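Local coordinates for adenylate kinase (Schistosoma mansoni, PDB 3UMF), which catalyses the reversible transfer of a phosphoryl group between adenine nucleotides, interconverting ATP and AMP with two ADP, at residues L58-E67 and V93-M101; P132-V141 and Y185-A196. All blocks are in the same frame, centred on the assembly; numbering follows the deposited sequence.

Interaction 1 of 2, residues L58-E67 and V93-M101; sequences LSSGDLLRAE and VLALLKEAM
The carboxylate of Glu67 borders this contact, its OE1 3.6 Å from the methyl CD2 of Leu96, while OE2 is hydrogen-bonded to Ser72 OG. A bend at chi2 (55°) turns the carboxylate back to Leu96, whose CD1 also lies near Glu67 CB, and a polar residue can thus sit at the border of an apolar interface. Helix 60-67 packs on helix 93-101 at a right angle (90°), their axes 9.8 Å apart, in the P-loop kinase fold of adenylate kinases; helix 60-68 follows the edge strand 56-58, where the nucleoside-monophosphate-binding region of this family probably begins.

The centre is a leucine cluster. Leu63 and Leu96 face each other through their CB atoms, and the two branches of Leu63 divide the helix surface: CD1 lies across Leu97, 3.7 Å from its CD2, whereas CD2 reaches Ala100 CB. Ala100, with only a methyl, lets both Leu63 and Leu58 come close. Leu96 CD1 meets Leu64 CD2 at 3.8 Å, the two chains crossing roughly perpendicularly, and touches the carbonyl oxygen of Leu63. About one turn into helix 90-104, Val93 CG1 packs on Ser60 CB, at the start of helix 60-68. Leu58, still in the strand, ties sheet to helix: its CD1 lies 3.7 Å from Met101 CG, and its CD2 is 4.0 Å from Ala100 CB.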
loop_
_atom_site.group_PDB
_atom_site.type_symbol
_atom_site.label_atom_id
_atom_site.label_comp_id
_atom_site.label_asym_id
_atom_site.label_seq_id
_atom_site.Cartn_x
_atom_site.Cartn_y
_atom_site.Cartn_z
ATOM N N LEU A 58 -3.055 0.242 -7.772
ATOM C CA LEU A 58 -1.962 1.173 -8.020
ATOM C C LEU A 58 -0.797 0.921 -7.071
ATOM O O LEU A 58 -0.995 0.638 -5.892
ATOM C CB LEU A 58 -2.439 2.619 -7.843
ATOM C CG LEU A 58 -3.582 3.154 -8.711
ATOM C CD1 LEU A 58 -3.884 4.596 -8.328
ATOM C CD2 LEU A 58 -3.247 3.050 -10.192
ATOM N N SER A 59 0.419 1.036 -7.593
ATOM C CA SER A 59 1.617 0.980 -6.768
ATOM C C SER A 59 2.613 2.009 -7.285
ATOM O O SER A 59 2.661 2.278 -8.484
ATOM C CB SER A 59 2.227 -0.420 -6.788
ATOM O OG SER A 59 2.812 -0.711 -8.045
ATOM N N SER A 60 3.402 2.587 -6.384
ATOM C CA SER A 60 4.353 3.617 -6.772
ATOM C C SER A 60 5.403 3.049 -7.718
ATOM O O SER A 60 5.787 3.701 -8.687
ATOM C CB SER A 60 5.010 4.249 -5.543
ATOM O OG SER A 60 5.772 3.302 -4.818
ATOM N N GLY A 61 5.845 1.825 -7.436
ATOM C CA GLY A 61 6.805 1.130 -8.276
ATOM C C GLY A 61 6.374 0.994 -9.726
ATOM O O GLY A 61 7.156 1.271 -10.637
ATOM N N ASP A 62 5.134 0.567 -9.948
ATOM C CA ASP A 62 4.610 0.407 -11.304
ATOM C C ASP A 62 4.410 1.746 -12.011
ATOM O O ASP A 62 4.602 1.851 -13.223
ATOM C CB ASP A 62 3.291 -0.370 -11.292
ATOM C CG ASP A 62 3.478 -1.835 -10.943
ATOM O OD1 ASP A 62 4.629 -2.322 -10.993
ATOM O OD2 ASP A 62 2.470 -2.502 -10.626
ATOM N N LEU A 63 4.013 2.765 -11.257
ATOM C CA LEU A 63 3.798 4.085 -11.839
ATOM C C LEU A 63 5.121 4.741 -12.228
ATOM O O LEU A 63 5.201 5.418 -13.248
ATOM C CB LEU A 63 3.004 4.978 -10.882
ATOM C CG LEU A 63 1.538 4.580 -10.670
ATOM C CD1 LEU A 63 0.847 5.536 -9.710
ATOM C CD2 LEU A 63 0.793 4.518 -11.995
ATOM N N LEU A 64 6.155 4.527 -11.414
ATOM C CA LEU A 64 7.493 5.040 -11.708
ATOM C C LEU A 64 8.103 4.354 -12.926
ATOM O O LEU A 64 8.766 4.992 -13.745
ATOM C CB LEU A 64 8.415 4.862 -10.499
ATOM C CG LEU A 64 8.141 5.779 -9.303
ATOM C CD1 LEU A 64 8.984 5.368 -8.106
ATOM C CD2 LEU A 64 8.411 7.229 -9.680
ATOM N N ARG A 65 7.879 3.049 -13.038
ATOM C CA ARG A 65 8.380 2.290 -14.180
ATOM C C ARG A 65 7.714 2.760 -15.470
ATOM O O ARG A 65 8.354 2.831 -16.520
ATOM C CB ARG A 65 8.133 0.793 -13.983
ATOM C CG ARG A 65 8.705 -0.067 -15.092
ATOM C CD ARG A 65 8.337 -1.530 -14.918
ATOM N NE ARG A 65 9.009 -2.369 -15.909
ATOM C CZ ARG A 65 8.714 -3.645 -16.129
ATOM N NH1 ARG A 65 7.754 -4.235 -15.430
ATOM N NH2 ARG A 65 9.379 -4.329 -17.049
ATOM N N ALA A 66 6.428 3.082 -15.382
ATOM C CA ALA A 66 5.678 3.555 -16.540
ATOM C C ALA A 66 6.150 4.937 -16.985
ATOM O O ALA A 66 6.158 5.238 -18.176
ATOM C CB ALA A 66 4.190 3.574 -16.236
ATOM N N GLU A 67 6.546 5.770 -16.027
ATOM C CA GLU A 67 7.058 7.101 -16.345
ATOM C C GLU A 67 8.417 7.010 -17.042
ATOM O O GLU A 67 8.675 7.723 -18.010
ATOM C CB GLU A 67 7.147 7.966 -15.084
ATOM C CG GLU A 67 7.480 9.426 -15.352
ATOM C CD GLU A 67 6.522 10.082 -16.334
ATOM O OE1 GLU A 67 5.294 9.914 -16.183
ATOM O OE2 GLU A 67 6.998 10.767 -17.265
ATOM N N VAL A 93 5.778 11.026 -6.965
ATOM C CA VAL A 93 4.916 9.863 -6.793
ATOM C C VAL A 93 3.458 10.291 -6.672
ATOM O O VAL A 93 2.564 9.674 -7.255
ATOM C CB VAL A 93 5.314 9.057 -5.534
ATOM C CG1 VAL A 93 4.284 7.975 -5.236
ATOM C CG2 VAL A 93 6.699 8.451 -5.706
ATOM N N LEU A 94 3.234 11.364 -5.921
ATOM C CA LEU A 94 1.897 11.892 -5.688
ATOM C C LEU A 94 1.229 12.330 -6.992
ATOM O O LEU A 94 0.057 12.036 -7.226
ATOM C CB LEU A 94 1.968 13.063 -4.704
ATOM C CG LEU A 94 0.887 13.138 -3.623
ATOM C CD1 LEU A 94 0.723 11.794 -2.931
ATOM C CD2 LEU A 94 1.222 14.227 -2.609
ATOM N N ALA A 95 1.982 13.021 -7.841
ATOM C CA ALA A 95 1.470 13.460 -9.134
ATOM C C ALA A 95 1.144 12.275 -10.044
ATOM O O ALA A 95 0.164 12.307 -10.786
ATOM C CB ALA A 95 2.461 14.397 -9.810
ATOM N N LEU A 96 1.963 11.230 -9.982
ATOM C CA LEU A 96 1.721 10.032 -10.779
ATOM C C LEU A 96 0.454 9.313 -10.320
ATOM O O LEU A 96 -0.336 8.852 -11.145
ATOM C CB LEU A 96 2.926 9.086 -10.731
ATOM C CG LEU A 96 4.194 9.559 -11.450
ATOM C CD1 LEU A 96 5.295 8.511 -11.354
ATOM C CD2 LEU A 96 3.898 9.893 -12.903
ATOM N N LEU A 97 0.268 9.226 -9.004
ATOM C CA LEU A 97 -0.938 8.632 -8.429
ATOM C C LEU A 97 -2.187 9.374 -8.887
ATOM O O LEU A 97 -3.128 8.767 -9.393
ATOM C CB LEU A 97 -0.870 8.654 -6.900
ATOM C CG LEU A 97 -0.044 7.567 -6.214
ATOM C CD1 LEU A 97 0.127 7.889 -4.737
ATOM C CD2 LEU A 97 -0.704 6.209 -6.391
ATOM N N LYS A 98 -2.176 10.691 -8.709
ATOM C CA LYS A 98 -3.294 11.544 -9.091
ATOM C C LYS A 98 -3.615 11.396 -10.572
ATOM O O LYS A 98 -4.780 11.302 -10.958
ATOM C CB LYS A 98 -2.966 13.005 -8.775
ATOM C CG LYS A 98 -4.121 13.976 -8.963
ATOM C CD LYS A 98 -3.680 15.399 -8.652
ATOM C CE LYS A 98 -4.863 16.306 -8.365
ATOM N NZ LYS A 98 -4.422 17.678 -7.987
ATOM N N GLU A 99 -2.572 11.365 -11.396
ATOM C CA GLU A 99 -2.742 11.251 -12.839
ATOM C C GLU A 99 -3.373 9.913 -13.206
ATOM O O GLU A 99 -4.236 9.847 -14.079
ATOM C CB GLU A 99 -1.396 11.408 -13.551
ATOM C CG GLU A 99 -1.501 11.411 -15.065
ATOM C CD GLU A 99 -0.222 10.960 -15.745
ATOM O OE1 GLU A 99 -0.307 10.397 -16.857
ATOM O OE2 GLU A 99 0.868 11.171 -15.170
ATOM N N ALA A 100 -2.944 8.850 -12.534
ATOM C CA ALA A 100 -3.488 7.521 -12.781
ATOM C C ALA A 100 -4.945 7.400 -12.324
ATOM O O ALA A 100 -5.751 6.731 -12.970
ATOM C CB ALA A 100 -2.627 6.460 -12.105
ATOM N N MET A 101 -5.282 8.060 -11.218
ATOM C CA MET A 101 -6.637 7.998 -10.675
ATOM C C MET A 101 -7.658 8.723 -11.558
ATOM O O MET A 101 -8.766 8.225 -11.765
ATOM C CB MET A 101 -6.671 8.534 -9.240
ATOM C CG MET A 101 -5.902 7.663 -8.248
ATOM S SD MET A 101 -5.826 8.358 -6.587
ATOM C CE MET A 101 -7.565 8.594 -6.232
#

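Interaction 2 of 2, residues P132-V141 and Y185-A196; sequences PCLCVINFDV and YKQQNKVITIDA
Strands 135-140 and 191-195 run parallel with a 17° twist, joined by six backbone hydrogen bonds from Val136 N to Lys190 O (2.7 Å) through to Ala196 N to Asp140 O (3.0 Å). Val136, Asn138 and Asp140 give both N and O to this ladder, while Cys135, Ile137 and Phe139 bond to strand 30-35; strand 191-195 is the outermost strand of this Rossmann-like P-loop kinase sheet. Where the ladder begins, the long Lys190 chain reaches back so that NZ donates to Cys133 O at 3.1 Å.

On one face isoleucines, Phe139 and Cys135 make an apolar layer: Ile137 CG2 lies beside Ile194 CG1 and also over a face of the Phe139 ring, and Ile194 CB touches Phe139 CD1 at 4.0 Å. Cys135 SG meets Ile192 CD1, and helix 200-212 covers Phe139, Ile192 and Ile194. On the other face Val136 CG2 sits over one face of the Tyr185 ring, 4.0 Å from CG, and Cys133 SG approaches the same ring obliquely. The Tyr185 hydroxyl is hydrogen-bonded to Glu127, which also holds Cys133 N.

Farther along that face the side chains turn polar. With CG anti to the backbone N (chi1 -179°), Asn138 holds its amide on the same face as Thr193, and a water bridges ND2 (2.6 Å) and Thr193 OG1; its CB packs on Val191 CG1.

The chemistry thus differs by face: mainly apolar under helix 200-212, but on the other side apolar at Val136 and Tyr185 and polar toward Asn138 and the exposed Thr193 and Asp140, while the Lys190 ammonium adds a polar tie just before the ladder.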
loop_
_atom_site.group_PDB
_atom_site.type_symbol
_atom_site.label_atom_id
_atom_site.label_comp_id
_atom_site.label_asym_id
_atom_site.label_seq_id
_atom_site.Cartn_x
_atom_site.Cartn_y
_atom_site.Cartn_z
ATOM N N PRO A 132 -9.362 12.317 0.399
ATOM C CA PRO A 132 -9.279 11.571 1.662
ATOM C C PRO A 132 -9.472 10.080 1.420
ATOM O O PRO A 132 -10.231 9.698 0.526
ATOM C CB PRO A 132 -10.455 12.127 2.471
ATOM C CG PRO A 132 -10.703 13.483 1.898
ATOM C CD PRO A 132 -10.425 13.337 0.432
ATOM N N CYS A 133 -8.794 9.242 2.192
ATOM C CA CYS A 133 -8.935 7.809 2.002
ATOM C C CYS A 133 -10.232 7.308 2.629
ATOM O O CYS A 133 -10.784 7.939 3.534
ATOM C CB CYS A 133 -7.726 7.054 2.569
ATOM S SG CYS A 133 -7.681 6.908 4.360
ATOM N N LEU A 134 -10.730 6.189 2.123
ATOM C CA LEU A 134 -11.899 5.552 2.705
ATOM C C LEU A 134 -11.499 4.822 3.984
ATOM O O LEU A 134 -12.131 4.980 5.029
ATOM C CB LEU A 134 -12.516 4.575 1.704
ATOM C CG LEU A 134 -13.640 3.680 2.223
ATOM C CD1 LEU A 134 -14.850 4.504 2.644
ATOM C CD2 LEU A 134 -14.019 2.661 1.164
ATOM N N CYS A 135 -10.436 4.032 3.890
ATOM C CA CYS A 135 -9.914 3.297 5.035
ATOM C C CYS A 135 -8.497 2.809 4.768
ATOM O O CYS A 135 -7.981 2.946 3.657
ATOM C CB CYS A 135 -10.822 2.106 5.370
ATOM S SG CYS A 135 -10.919 0.837 4.079
ATOM N N VAL A 136 -7.878 2.251 5.801
ATOM C CA VAL A 136 -6.567 1.642 5.686
ATOM C C VAL A 136 -6.675 0.186 6.117
ATOM O O VAL A 136 -7.227 -0.113 7.175
ATOM C CB VAL A 136 -5.537 2.358 6.587
ATOM C CG1 VAL A 136 -4.172 1.690 6.484
ATOM C CG2 VAL A 136 -5.443 3.832 6.221
ATOM N N ILE A 137 -6.176 -0.721 5.288
ATOM C CA ILE A 137 -6.096 -2.125 5.675
ATOM C C ILE A 137 -4.683 -2.417 6.150
ATOM O O ILE A 137 -3.724 -2.321 5.380
ATOM C CB ILE A 137 -6.445 -3.073 4.509
ATOM C CG1 ILE A 137 -7.787 -2.684 3.886
ATOM C CG2 ILE A 137 -6.496 -4.513 4.993
ATOM C CD1 ILE A 137 -8.180 -3.548 2.706
ATOM N N ASN A 138 -4.554 -2.752 7.425
ATOM C CA ASN A 138 -3.265 -3.114 7.989
ATOM C C ASN A 138 -3.191 -4.622 8.190
ATOM O O ASN A 138 -3.825 -5.162 9.098
ATOM C CB ASN A 138 -3.043 -2.385 9.321
ATOM C CG ASN A 138 -1.694 -2.699 9.948
ATOM O OD1 ASN A 138 -0.753 -3.104 9.262
ATOM N ND2 ASN A 138 -1.595 -2.507 11.260
ATOM N N PHE A 139 -2.437 -5.302 7.330
ATOM C CA PHE A 139 -2.236 -6.744 7.457
ATOM C C PHE A 139 -1.148 -7.012 8.489
ATOM O O PHE A 139 0.044 -7.014 8.169
ATOM C CB PHE A 139 -1.862 -7.367 6.109
ATOM C CG PHE A 139 -3.001 -7.415 5.127
ATOM C CD1 PHE A 139 -4.036 -8.321 5.291
ATOM C CD2 PHE A 139 -3.037 -6.558 4.035
ATOM C CE1 PHE A 139 -5.085 -8.371 4.390
ATOM C CE2 PHE A 139 -4.085 -6.605 3.130
ATOM C CZ PHE A 139 -5.111 -7.512 3.309
ATOM N N ASP A 140 -1.571 -7.252 9.726
ATOM C CA ASP A 140 -0.668 -7.287 10.866
ATOM C C ASP A 140 -0.209 -8.697 11.214
ATOM O O ASP A 140 -1.025 -9.609 11.352
ATOM C CB ASP A 140 -1.354 -6.654 12.080
ATOM C CG ASP A 140 -0.457 -6.609 13.304
ATOM O OD1 ASP A 140 0.708 -6.171 13.178
ATOM O OD2 ASP A 140 -0.918 -7.010 14.394
ATOM N N VAL A 141 1.103 -8.871 11.351
ATOM C CA VAL A 141 1.660 -10.115 11.873
ATOM C C VAL A 141 2.720 -9.814 12.928
ATOM O O VAL A 141 3.412 -8.800 12.851
ATOM C CB VAL A 141 2.280 -10.996 10.760
ATOM C CG1 VAL A 141 1.198 -11.535 9.839
ATOM C CG2 VAL A 141 3.328 -10.217 9.971
ATOM N N TYR A 185 -4.321 7.207 11.552
ATOM C CA TYR A 185 -5.594 6.798 10.968
ATOM C C TYR A 185 -6.442 5.965 11.926
ATOM O O TYR A 185 -7.661 5.890 11.775
ATOM C CB TYR A 185 -5.382 6.076 9.635
ATOM C CG TYR A 185 -4.887 7.000 8.552
ATOM C CD1 TYR A 185 -5.753 7.882 7.918
ATOM C CD2 TYR A 185 -3.553 7.007 8.173
ATOM C CE1 TYR A 185 -5.303 8.739 6.931
ATOM C CE2 TYR A 185 -3.095 7.860 7.186
ATOM C CZ TYR A 185 -3.974 8.721 6.569
ATOM O OH TYR A 185 -3.526 9.573 5.587
ATOM N N LYS A 186 -5.799 5.346 12.911
ATOM C CA LYS A 186 -6.527 4.590 13.924
ATOM C C LYS A 186 -7.374 5.526 14.788
ATOM O O LYS A 186 -8.497 5.192 15.160
ATOM C CB LYS A 186 -5.561 3.785 14.794
ATOM C CG LYS A 186 -6.052 2.388 15.134
ATOM C CD LYS A 186 -5.039 1.633 15.987
ATOM C CE LYS A 186 -4.359 0.517 15.207
ATOM N NZ LYS A 186 -3.344 -0.194 16.038
ATOM N N GLN A 187 -6.831 6.702 15.093
ATOM C CA GLN A 187 -7.553 7.715 15.859
ATOM C C GLN A 187 -8.798 8.210 15.129
ATOM O O GLN A 187 -9.749 8.674 15.759
ATOM C CB GLN A 187 -6.633 8.897 16.180
ATOM C CG GLN A 187 -5.564 8.588 17.213
ATOM C CD GLN A 187 -4.505 9.670 17.301
ATOM O OE1 GLN A 187 -4.668 10.763 16.758
ATOM N NE2 GLN A 187 -3.407 9.366 17.984
ATOM N N GLN A 188 -8.786 8.111 13.803
ATOM C CA GLN A 188 -9.917 8.552 12.993
ATOM C C GLN A 188 -10.877 7.404 12.726
ATOM O O GLN A 188 -11.838 7.559 11.970
ATOM C CB GLN A 188 -9.433 9.116 11.656
ATOM C CG GLN A 188 -8.395 10.210 11.773
ATOM C CD GLN A 188 -7.940 10.708 10.416
ATOM O OE1 GLN A 188 -8.754 10.939 9.524
ATOM N NE2 GLN A 188 -6.632 10.865 10.251
ATOM N N ASN A 189 -10.599 6.255 13.339
ATOM C CA ASN A 189 -11.425 5.064 13.174
ATOM C C ASN A 189 -11.472 4.611 11.716
ATOM O O ASN A 189 -12.524 4.208 11.219
ATOM C CB ASN A 189 -12.842 5.319 13.710
ATOM C CG ASN A 189 -13.425 4.122 14.424
ATOM O OD1 ASN A 189 -12.750 3.461 15.214
ATOM N ND2 ASN A 189 -14.691 3.833 14.146
ATOM N N LYS A 190 -10.328 4.672 11.035
ATOM C CA LYS A 190 -10.257 4.335 9.611
ATOM C C LYS A 190 -9.313 3.173 9.315
ATOM O O LYS A 190 -9.045 2.873 8.151
ATOM C CB LYS A 190 -9.818 5.555 8.791
ATOM C CG LYS A 190 -10.916 6.569 8.519
ATOM C CD LYS A 190 -10.357 7.769 7.775
ATOM C CE LYS A 190 -11.386 8.381 6.842
ATOM N NZ LYS A 190 -10.837 9.561 6.117
ATOM N N VAL A 191 -8.804 2.523 10.357
ATOM C CA VAL A 191 -7.888 1.403 10.164
ATOM C C VAL A 191 -8.581 0.062 10.367
ATOM O O VAL A 191 -9.199 -0.181 11.406
ATOM C CB VAL A 191 -6.665 1.489 11.110
ATOM C CG1 VAL A 191 -5.787 0.245 10.977
ATOM C CG2 VAL A 191 -5.861 2.741 10.811
ATOM N N ILE A 192 -8.499 -0.792 9.354
ATOM C CA ILE A 192 -8.930 -2.175 9.483
ATOM C C ILE A 192 -7.712 -3.024 9.819
ATOM O O ILE A 192 -6.871 -3.295 8.956
ATOM C CB ILE A 192 -9.571 -2.691 8.184
ATOM C CG1 ILE A 192 -10.842 -1.897 7.869
ATOM C CG2 ILE A 192 -9.894 -4.170 8.297
ATOM C CD1 ILE A 192 -11.480 -2.273 6.556
ATOM N N THR A 193 -7.602 -3.424 11.079
ATOM C CA THR A 193 -6.476 -4.241 11.510
ATOM C C THR A 193 -6.801 -5.711 11.290
ATOM O O THR A 193 -7.672 -6.273 11.959
ATOM C CB THR A 193 -6.120 -3.977 12.984
ATOM O OG1 THR A 193 -5.742 -2.603 13.133
ATOM C CG2 THR A 193 -4.966 -4.866 13.428
ATOM N N ILE A 194 -6.114 -6.327 10.334
ATOM C CA ILE A 194 -6.354 -7.727 10.023
ATOM C C ILE A 194 -5.294 -8.599 10.678
ATOM O O ILE A 194 -4.098 -8.348 10.537
ATOM C CB ILE A 194 -6.359 -7.982 8.494
ATOM C CG1 ILE A 194 -7.476 -7.177 7.822
ATOM C CG2 ILE A 194 -6.542 -9.467 8.197
ATOM C CD1 ILE A 194 -8.881 -7.616 8.223
ATOM N N ASP A 195 -5.735 -9.609 11.420
ATOM C CA ASP A 195 -4.827 -10.616 11.954
ATOM C C ASP A 195 -4.441 -11.536 10.796
ATOM O O ASP A 195 -5.232 -12.377 10.366
ATOM C CB ASP A 195 -5.515 -11.406 13.072
ATOM C CG ASP A 195 -4.611 -12.456 13.703
ATOM O OD1 ASP A 195 -3.478 -12.678 13.216
ATOM O OD2 ASP A 195 -5.046 -13.081 14.693
ATOM N N ALA A 196 -3.225 -11.371 10.288
ATOM C CA ALA A 196 -2.793 -12.111 9.109
ATOM C C ALA A 196 -1.998 -13.371 9.455
ATOM O O ALA A 196 -1.232 -13.876 8.632
ATOM C CB ALA A 196 -1.995 -11.206 8.174
HETATM O O HOH W 1 -3.382 -1.927 12.987
#

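The two contacts lie on opposite sides of the chain's centre, 22 Å apart between centres, and their nearest atoms stay about 7 Å from each other. Each involves an outermost strand of the same parallel sheet: interaction 1 starts from the end of strand 56-58, interaction 2 includes strand 191-195. Both are partly buried, but they are held differently. Residues 58-67 and 93-101 join helix to helix through interlocking aliphatic branches, with the backbone hydrogen bonds kept within each helix. Residues 132-141 and 185-196 instead share backbone hydrogen bonds, while their side chains form one apolar face and one that becomes polar toward solvent, with a lysine and a bridging water adding polar ties.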